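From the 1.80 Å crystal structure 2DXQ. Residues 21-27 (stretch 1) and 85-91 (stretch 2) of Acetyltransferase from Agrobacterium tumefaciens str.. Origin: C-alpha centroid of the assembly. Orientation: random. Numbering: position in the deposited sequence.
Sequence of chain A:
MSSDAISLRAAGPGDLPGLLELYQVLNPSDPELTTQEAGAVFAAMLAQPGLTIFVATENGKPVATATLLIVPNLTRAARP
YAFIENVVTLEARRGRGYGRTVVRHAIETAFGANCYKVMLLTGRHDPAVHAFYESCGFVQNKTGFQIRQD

Stretch 1 21-27: ELYQVLN
Stretch 2 85-91: ENVVTLE

The last turns of a helix, 21-26, cross the strand through 85-88 at 90°, the axes 8.5 Å apart at closest approach, burying 403 Å², both sides summed. Val88 is the bump most covered by the other stretch. Extended at phi/psi -143/143, it points its CA-to-CB bond toward the helix with chi1 at 37° (p) and sinks among Leu22, Tyr23, Val25 and Leu26; Leu22, Tyr23 and Val88 are buried. Val88 CG2 lies 3.4 Å from Leu22 O and 4.0 Å from Val25 CG1; Val88 CG1 lies 4.0 Å from Leu22 CB and 4.1 Å from Tyr23 CD1 (Tyr23 chi1 m, chi2 -36°). A compact branched residue suits this hollow, floored by Leu22 O, which already accepts from Leu26 N at 2.9 Å. In register, Leu26 CA lies 5.8 Å from Val88 CA and Val25 CA 7.2 Å from Leu90 CA.

Beyond the strand, Leu90 (m, t) starts sideways, but its length brings CD2 to 3.8 Å from both Leu22 CD2 (Leu22 m, t) and Val25 CG2 (Val25 t). Leu26 (t, p) lays CD1 3.7 Å from Val87 O.

No direct hydrogen bond joins the stretches; water serves instead. Asn86, a type tolerant of positive phi, at phi/psi 47/55 and chi1 m, sets CB 3.9 Å from Tyr23 CE1. One water links Tyr23 OH (2.8 Å) to Asn86 O (2.9 Å), another Asn27 ND2 (3.0 Å) to Asn86 OD1 (3.2 Å).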

# COMPACT_ATOMS: atom_id res chain seq x y z
N GLU A 21 -16.54 15.16 -0.41
CA GLU A 21 -17.13 15.44 -1.72
C GLU A 21 -16.36 14.79 -2.87
O GLU A 21 -16.95 14.22 -3.79
CB GLU A 21 -17.29 16.95 -1.93
CG GLU A 21 -18.21 17.57 -0.89
CD GLU A 21 -18.56 19.02 -1.17
OE1 GLU A 21 -18.16 19.55 -2.23
OE2 GLU A 21 -19.27 19.62 -0.33
N LEU A 22 -15.03 14.86 -2.79
CA LEU A 22 -14.19 14.20 -3.79
C LEU A 22 -14.37 12.69 -3.79
O LEU A 22 -14.49 12.07 -4.83
CB LEU A 22 -12.71 14.56 -3.58
CG LEU A 22 -12.33 16.01 -3.93
CD1 LEU A 22 -10.89 16.29 -3.50
CD2 LEU A 22 -12.49 16.25 -5.45
N TYR A 23 -14.43 12.09 -2.60
CA TYR A 23 -14.56 10.64 -2.51
C TYR A 23 -15.96 10.17 -2.94
O TYR A 23 -16.12 9.04 -3.39
CB TYR A 23 -14.22 10.15 -1.11
CG TYR A 23 -12.77 10.37 -0.70
CD1 TYR A 23 -11.73 10.26 -1.62
CD2 TYR A 23 -12.46 10.65 0.62
CE1 TYR A 23 -10.41 10.45 -1.23
CE2 TYR A 23 -11.15 10.82 1.03
CZ TYR A 23 -10.13 10.73 0.10
OH TYR A 23 -8.83 10.89 0.51
N GLN A 24 -16.94 11.05 -2.85
CA GLN A 24 -18.26 10.78 -3.42
C GLN A 24 -18.24 10.79 -4.95
O GLN A 24 -18.94 10.00 -5.60
CB GLN A 24 -19.31 11.74 -2.83
CG GLN A 24 -19.62 11.35 -1.37
CD GLN A 24 -20.08 12.48 -0.47
OE1 GLN A 24 -20.60 13.49 -0.95
NE2 GLN A 24 -19.90 12.30 0.85
N VAL A 25 -17.41 11.66 -5.53
CA VAL A 25 -17.15 11.64 -6.98
C VAL A 25 -16.47 10.34 -7.40
O VAL A 25 -16.87 9.71 -8.40
CB VAL A 25 -16.31 12.87 -7.43
CG1 VAL A 25 -15.84 12.72 -8.89
CG2 VAL A 25 -17.12 14.15 -7.25
N LEU A 26 -15.45 9.96 -6.65
CA LEU A 26 -14.70 8.73 -6.89
C LEU A 26 -15.64 7.53 -6.98
O LEU A 26 -15.61 6.79 -7.97
CB LEU A 26 -13.62 8.52 -5.82
CG LEU A 26 -12.71 7.29 -5.93
CD1 LEU A 26 -11.97 7.30 -7.27
CD2 LEU A 26 -11.73 7.27 -4.75
N ASN A 27 -16.47 7.36 -5.94
CA ASN A 27 -17.36 6.21 -5.82
C ASN A 27 -18.80 6.68 -5.63
O ASN A 27 -19.27 6.79 -4.50
CB ASN A 27 -16.94 5.31 -4.65
CG ASN A 27 -15.50 4.79 -4.75
OD1 ASN A 27 -15.00 4.45 -5.81
ND2 ASN A 27 -14.84 4.69 -3.61
N GLU A 85 -2.86 6.05 -3.30
CA GLU A 85 -4.24 5.56 -3.28
C GLU A 85 -5.26 6.68 -3.36
O GLU A 85 -4.94 7.85 -3.16
CB GLU A 85 -4.49 4.74 -2.01
CG GLU A 85 -4.24 3.22 -2.21
CD GLU A 85 -5.23 2.61 -3.19
OE1 GLU A 85 -6.23 3.28 -3.53
OE2 GLU A 85 -4.99 1.47 -3.65
N ASN A 86 -6.49 6.30 -3.66
CA ASN A 86 -7.65 7.19 -3.69
C ASN A 86 -7.40 8.50 -4.44
O ASN A 86 -7.61 9.60 -3.92
CB ASN A 86 -8.22 7.42 -2.30
CG ASN A 86 -8.80 6.14 -1.72
OD1 ASN A 86 -9.39 5.33 -2.45
ND2 ASN A 86 -8.63 5.95 -0.43
N VAL A 87 -6.98 8.33 -5.69
CA VAL A 87 -6.76 9.48 -6.55
C VAL A 87 -8.09 9.87 -7.20
O VAL A 87 -8.76 9.03 -7.81
CB VAL A 87 -5.74 9.12 -7.65
CG1 VAL A 87 -5.61 10.24 -8.63
CG2 VAL A 87 -4.39 8.78 -7.02
N VAL A 88 -8.46 11.14 -7.07
CA VAL A 88 -9.68 11.60 -7.72
C VAL A 88 -9.55 13.00 -8.27
O VAL A 88 -8.89 13.85 -7.68
CB VAL A 88 -10.98 11.39 -6.86
CG1 VAL A 88 -10.77 11.63 -5.41
CG2 VAL A 88 -12.19 12.17 -7.39
N THR A 89 -10.18 13.17 -9.43
CA THR A 89 -10.32 14.43 -10.10
C THR A 89 -11.79 14.58 -10.49
O THR A 89 -12.59 13.66 -10.33
CB THR A 89 -9.47 14.47 -11.40
OG1 THR A 89 -9.88 13.41 -12.30
CG2 THR A 89 -8.01 14.30 -11.09
N LEU A 90 -12.11 15.71 -11.08
CA LEU A 90 -13.50 16.01 -11.38
C LEU A 90 -13.79 15.97 -12.86
O LEU A 90 -12.95 16.45 -13.65
CB LEU A 90 -13.81 17.39 -10.83
CG LEU A 90 -13.65 17.53 -9.31
CD1 LEU A 90 -13.89 18.97 -8.89
CD2 LEU A 90 -14.58 16.60 -8.56
N GLU A 91 -14.98 15.43 -13.23
CA GLU A 91 -15.54 15.57 -14.61
C GLU A 91 -15.01 16.93 -15.08
O GLU A 91 -14.61 17.08 -16.25
CB GLU A 91 -17.06 15.47 -14.63
O HOH W 1 -6.89 10.97 -1.48
O HOH W 2 -12.05 3.69 -2.94